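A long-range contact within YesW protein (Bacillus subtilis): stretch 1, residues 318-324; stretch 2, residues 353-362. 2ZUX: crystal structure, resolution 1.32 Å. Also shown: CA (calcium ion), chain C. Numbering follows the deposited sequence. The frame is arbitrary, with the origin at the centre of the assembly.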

ATOM      1  N   GLU A 318      -7.704   5.085 -28.123  1.00 17.41           N
ATOM      2  CA  GLU A 318      -8.441   6.273 -27.683  1.00 17.77           C
ATOM      3  C   GLU A 318      -9.331   6.039 -26.456  1.00 16.83           C
ATOM      4  O   GLU A 318      -9.524   6.948 -25.645  1.00 16.65           O
ATOM      5  CB  GLU A 318      -9.289   6.838 -28.835  1.00 18.57           C
ATOM      6  CG  GLU A 318      -8.508   7.352 -30.052  1.00 21.71           C
ATOM      7  CD  GLU A 318      -8.079   6.252 -31.026  1.00 24.39           C
ATOM      8  OE1 GLU A 318      -8.467   5.080 -30.837  1.00 25.36           O
ATOM      9  OE2 GLU A 318      -7.356   6.573 -31.999  1.00 27.45           O
ATOM     10  N   ALA A 319      -9.869   4.826 -26.322  1.00 16.03           N
ATOM     11  CA  ALA A 319     -10.767   4.498 -25.212  1.00 15.79           C
ATOM     12  C   ALA A 319     -10.052   4.473 -23.864  1.00 15.00           C
ATOM     13  O   ALA A 319     -10.703   4.488 -22.816  1.00 15.24           O
ATOM     14  CB  ALA A 319     -11.447   3.163 -25.455  1.00 16.42           C
ATOM     15  N   PHE A 320      -8.721   4.419 -23.902  1.00 14.27           N
ATOM     16  CA  PHE A 320      -7.912   4.287 -22.687  1.00 14.08           C
ATOM     17  C   PHE A 320      -7.409   5.633 -22.163  1.00 13.74           C
ATOM     18  O   PHE A 320      -6.544   5.692 -21.288  1.00 14.03           O
ATOM     19  CB  PHE A 320      -6.794   3.264 -22.918  1.00 14.27           C
ATOM     20  CG  PHE A 320      -7.314   1.941 -23.386  1.00 14.49           C
ATOM     21  CD1 PHE A 320      -8.046   1.128 -22.527  1.00 15.71           C
ATOM     22  CD2 PHE A 320      -7.139   1.534 -24.706  1.00 16.40           C
ATOM     23  CE1 PHE A 320      -8.567  -0.085 -22.963  1.00 17.28           C
ATOM     24  CE2 PHE A 320      -7.657   0.317 -25.151  1.00 16.99           C
ATOM     25  CZ  PHE A 320      -8.379  -0.485 -24.278  1.00 16.78           C
ATOM     26  N   ALA A 321      -7.984   6.709 -22.688  1.00 13.41           N
ATOM     27  CA  ALA A 321      -7.760   8.054 -22.168  1.00 12.58           C
ATOM     28  C   ALA A 321      -8.902   8.419 -21.228  1.00 12.04           C
ATOM     29  O   ALA A 321     -10.027   7.973 -21.420  1.00 12.11           O
ATOM     30  CB  ALA A 321      -7.711   9.049 -23.317  1.00 13.26           C
ATOM     31  N   GLY A 322      -8.617   9.238 -20.215  1.00 11.37           N
ATOM     32  CA  GLY A 322      -9.672   9.818 -19.382  1.00 11.45           C
ATOM     33  C   GLY A 322     -10.305   8.898 -18.351  1.00 11.17           C
ATOM     34  O   GLY A 322     -11.345   9.237 -17.781  1.00 11.84           O
ATOM     35  N   GLN A 323      -9.677   7.752 -18.080  1.00 10.42           N
ATOM     36  CA  GLN A 323     -10.302   6.714 -17.254  1.00 10.37           C
ATOM     37  C   GLN A 323      -9.654   6.490 -15.895  1.00 10.17           C
ATOM     38  O   GLN A 323     -10.274   5.893 -15.024  1.00 10.27           O
ATOM     39  CB  GLN A 323     -10.368   5.378 -18.014  1.00 10.32           C
ATOM     40  CG  GLN A 323     -11.086   5.449 -19.365  1.00 11.02           C
ATOM     41  CD  GLN A 323     -12.440   6.115 -19.263  1.00 11.50           C
ATOM     42  OE1 GLN A 323     -13.295   5.707 -18.475  1.00 11.72           O
ATOM     43  NE2 GLN A 323     -12.640   7.152 -20.064  1.00 13.09           N
ATOM     44  N   GLY A 324      -8.411   6.930 -15.725  1.00  9.71           N
ATOM     45  CA  GLY A 324      -7.667   6.597 -14.515  1.00  9.66           C
ATOM     46  C   GLY A 324      -8.095   7.340 -13.264  1.00  9.60           C
ATOM     47  O   GLY A 324      -8.660   8.442 -13.322  1.00  9.54           O
ATOM     48  N   LYS A 353      -1.535  -4.502 -23.336  1.00 12.98           N
ATOM     49  CA  LYS A 353      -2.679  -4.237 -24.196  1.00 13.39           C
ATOM     50  C   LYS A 353      -3.873  -3.774 -23.375  1.00 12.92           C
ATOM     51  O   LYS A 353      -4.171  -4.343 -22.327  1.00 12.55           O
ATOM     52  CB  LYS A 353      -3.040  -5.476 -25.034  1.00 14.48           C
ATOM     53  CG  LYS A 353      -1.964  -5.892 -26.050  1.00 16.61           C
ATOM     54  CD  LYS A 353      -1.677  -4.780 -27.068  1.00 20.65           C
ATOM     55  CE  LYS A 353      -0.666  -5.196 -28.136  1.00 21.38           C
ATOM     56  NZ  LYS A 353       0.619  -5.713 -27.588  1.00 25.08           N
ATOM     57  N   GLY A 354      -4.561  -2.740 -23.853  1.00 12.70           N
ATOM     58  CA  GLY A 354      -5.789  -2.309 -23.203  1.00 13.17           C
ATOM     59  C   GLY A 354      -6.815  -3.424 -23.257  1.00 13.45           C
ATOM     60  O   GLY A 354      -7.023  -4.020 -24.319  1.00 13.84           O
ATOM     61  N   MET A 355      -7.458  -3.711 -22.125  1.00 13.19           N
ATOM     62  CA  MET A 355      -8.469  -4.776 -22.045  1.00 13.60           C
ATOM     63  C   MET A 355      -9.892  -4.261 -22.247  1.00 13.56           C
ATOM     64  O   MET A 355     -10.648  -4.796 -23.065  1.00 14.27           O
ATOM     65  CB  MET A 355      -8.389  -5.500 -20.704  1.00 13.63           C
ATOM     66  CG  MET A 355      -7.100  -6.251 -20.502  1.00 14.12           C
ATOM     67  SD  MET A 355      -6.855  -6.784 -18.798  1.00 14.47           S
ATOM     68  CE  MET A 355      -8.147  -8.007 -18.607  1.00 18.14           C
ATOM     69  N   TYR A 356     -10.262  -3.241 -21.478  1.00 12.91           N
ATOM     70  CA  TYR A 356     -11.588  -2.653 -21.550  1.00 12.28           C
ATOM     71  C   TYR A 356     -11.554  -1.279 -20.918  1.00 12.06           C
ATOM     72  O   TYR A 356     -10.629  -0.951 -20.166  1.00 11.86           O
ATOM     73  CB  TYR A 356     -12.626  -3.521 -20.814  1.00 12.06           C
ATOM     74  CG  TYR A 356     -12.390  -3.667 -19.314  1.00 11.19           C
ATOM     75  CD1 TYR A 356     -12.705  -2.633 -18.425  1.00 11.55           C
ATOM     76  CD2 TYR A 356     -11.872  -4.849 -18.784  1.00 10.95           C
ATOM     77  CE1 TYR A 356     -12.493  -2.765 -17.053  1.00 10.72           C
ATOM     78  CE2 TYR A 356     -11.665  -4.999 -17.408  1.00 11.53           C
ATOM     79  CZ  TYR A 356     -11.976  -3.949 -16.552  1.00 11.29           C
ATOM     80  OH  TYR A 356     -11.774  -4.071 -15.196  1.00 11.17           O
ATOM     81  N   SER A 357     -12.582  -0.492 -21.209  1.00 11.98           N
ATOM     82  CA  SER A 357     -12.878   0.730 -20.475  1.00 12.43           C
ATOM     83  C   SER A 357     -14.371   0.754 -20.197  1.00 12.52           C
ATOM     84  O   SER A 357     -15.168   0.492 -21.108  1.00 13.20           O
ATOM     85  CB  SER A 357     -12.512   1.956 -21.296  1.00 12.78           C
ATOM     86  OG  SER A 357     -13.012   3.114 -20.647  1.00 13.69           O
ATOM     87  N   THR A 358     -14.765   1.061 -18.964  1.00 12.05           N
ATOM     88  CA  THR A 358     -16.193   1.194 -18.667  1.00 11.78           C
ATOM     89  C   THR A 358     -16.728   2.529 -19.180  1.00 11.93           C
ATOM     90  O   THR A 358     -17.933   2.728 -19.235  1.00 12.30           O
ATOM     91  CB  THR A 358     -16.491   1.112 -17.171  1.00 12.06           C
ATOM     92  OG1 THR A 358     -15.938   2.266 -16.529  1.00 11.22           O
ATOM     93  CG2 THR A 358     -15.923  -0.166 -16.563  1.00 12.54           C
ATOM     94  N   GLY A 359     -15.824   3.438 -19.539  1.00 11.43           N
ATOM     95  CA  GLY A 359     -16.215   4.765 -20.008  1.00 11.77           C
ATOM     96  C   GLY A 359     -16.695   5.700 -18.917  1.00 11.83           C
ATOM     97  O   GLY A 359     -17.103   6.822 -19.211  1.00 12.60           O
ATOM     98  N   LEU A 360     -16.639   5.261 -17.658  1.00 11.47           N
ATOM     99  CA  LEU A 360     -17.190   6.043 -16.546  1.00 11.51           C
ATOM    100  C   LEU A 360     -16.242   7.129 -16.058  1.00 11.14           C
ATOM    101  O   LEU A 360     -16.628   7.988 -15.257  1.00 11.78           O
ATOM    102  CB  LEU A 360     -17.648   5.124 -15.409  1.00 11.90           C
ATOM    103  CG  LEU A 360     -18.820   4.215 -15.787  1.00 11.99           C
ATOM    104  CD1 LEU A 360     -18.996   3.130 -14.741  1.00 13.41           C
ATOM    105  CD2 LEU A 360     -20.120   5.004 -16.002  1.00 14.97           C
ATOM    106  N   GLY A 361     -15.000   7.089 -16.534  1.00 10.70           N
ATOM    107  CA  GLY A 361     -14.062   8.167 -16.278  1.00 11.10           C
ATOM    108  C   GLY A 361     -13.419   8.143 -14.905  1.00 10.64           C
ATOM    109  O   GLY A 361     -13.584   7.198 -14.116  1.00 11.21           O
ATOM    110  N   HIS A 362     -12.700   9.225 -14.631  1.00 10.96           N
ATOM    111  CA  HIS A 362     -11.856   9.383 -13.456  1.00 10.32           C
ATOM    112  C   HIS A 362     -12.615   9.321 -12.138  1.00 10.66           C
ATOM    113  O   HIS A 362     -13.718   9.853 -12.019  1.00 10.72           O
ATOM    114  CB  HIS A 362     -11.142  10.739 -13.563  1.00 10.43           C
ATOM    115  CG  HIS A 362     -10.513  11.191 -12.284  1.00 10.19           C
ATOM    116  ND1 HIS A 362      -9.316  10.682 -11.829  1.00 11.17           N
ATOM    117  CD2 HIS A 362     -10.915  12.094 -11.358  1.00 10.41           C
ATOM    118  CE1 HIS A 362      -9.019  11.235 -10.669  1.00 10.96           C
ATOM    119  NE2 HIS A 362      -9.967  12.103 -10.363  1.00 10.46           N
TER
HETATM  120 CA    CA C 629     -10.164  13.284  -8.553  1.00  5.84          CA
HETATM  121  O   HOH W   1     -13.366   4.899 -22.631  1.00 18.07           O
HETATM  122  O   HOH W   2     -12.706  11.311 -16.720  1.00 19.34           O
HETATM  123  O   HOH W   3     -15.167   8.557 -20.293  1.00 24.14           O
HETATM  124  O   HOH W   4      -9.658  15.088  -9.651  1.00 11.13           O
HETATM  125  O   HOH W   5     -10.279  14.558  -6.857  1.00 13.06           O

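Loops that meet far apart in sequence often rely on a few well-placed polar groups, on glycines where the backbone turns or a ring packs, and on water to fill the remaining gaps. The contact between residues 318-324 and 353-362 of YesW illustrates the principle: it buries 435 Å², summed over both sides, and two clear direct hydrogen bonds cross it.

Both use a side chain to reach a backbone. Gln323 has its CA-to-CB bond pointing away from the second stretch, but chi1 and chi2, both m, fold the chain back so that OE1 accepts a hydrogen bond from Gly361 N at 2.9 Å. The same amide holds its own loop, NE2 of Gln323 donating to Ala321 O at 3.1 Å. An amide suits this buried position because it offers an acceptor and a donor at one tip. The second bond runs from His362 ND1 to Gly324 O, 2.8 Å, with the carbonyl at the edge of the imidazole, where the ring nitrogen can donate. His362 NE2 binds the calcium ion at 2.2 Å, so the ring links the metal site to the first stretch.

Weaker CA-H...O contacts reinforce this end. Gly361 CA lies 3.3 Å from Gly322 O, and His362 CA lies 3.3 Å from Gly324 O. The backbones are close here, with the CA atoms of Gln323 and Gly361 4.1 Å apart. Gly322, Gly359 and Gly361 all have positive phi, a conformation that by itself favours glycine.

The apolar part centres on Phe320. Its CA-to-CB bond points sideways, but the ring extends to the strand 354-357, where Gly354 CA sits over one face, 3.7 Å from the ring centroid, in a CH-pi contact. Glycine is what permits this approach: an ideal CB on Gly354 would lie 2.2 Å from Phe320 CZ, a clash. Tyr356 O meets the ring at its edge, 3.6 Å from Phe320 CE1.

One water donates to Ala319 O and hydrogen-bonds Ser357 OG, each at 2.7 Å. The CA-to-CB bond of Ser357 points toward the first stretch, and its small side chain packs against Gln323, with Ser357 OG 3.3 Å from Gln323 CG; the hydroxyl also accepts from Gly359 N, 3.0 Å from Ser357 OG. A second water donates to Gly322 O at 2.7 Å and accepts from His362 N at 3.0 Å. The third accepts from Gln323 NE2 at 2.9 Å and donates to Gly359 O at 2.8 Å, giving the glutamine amide a further link across the contact.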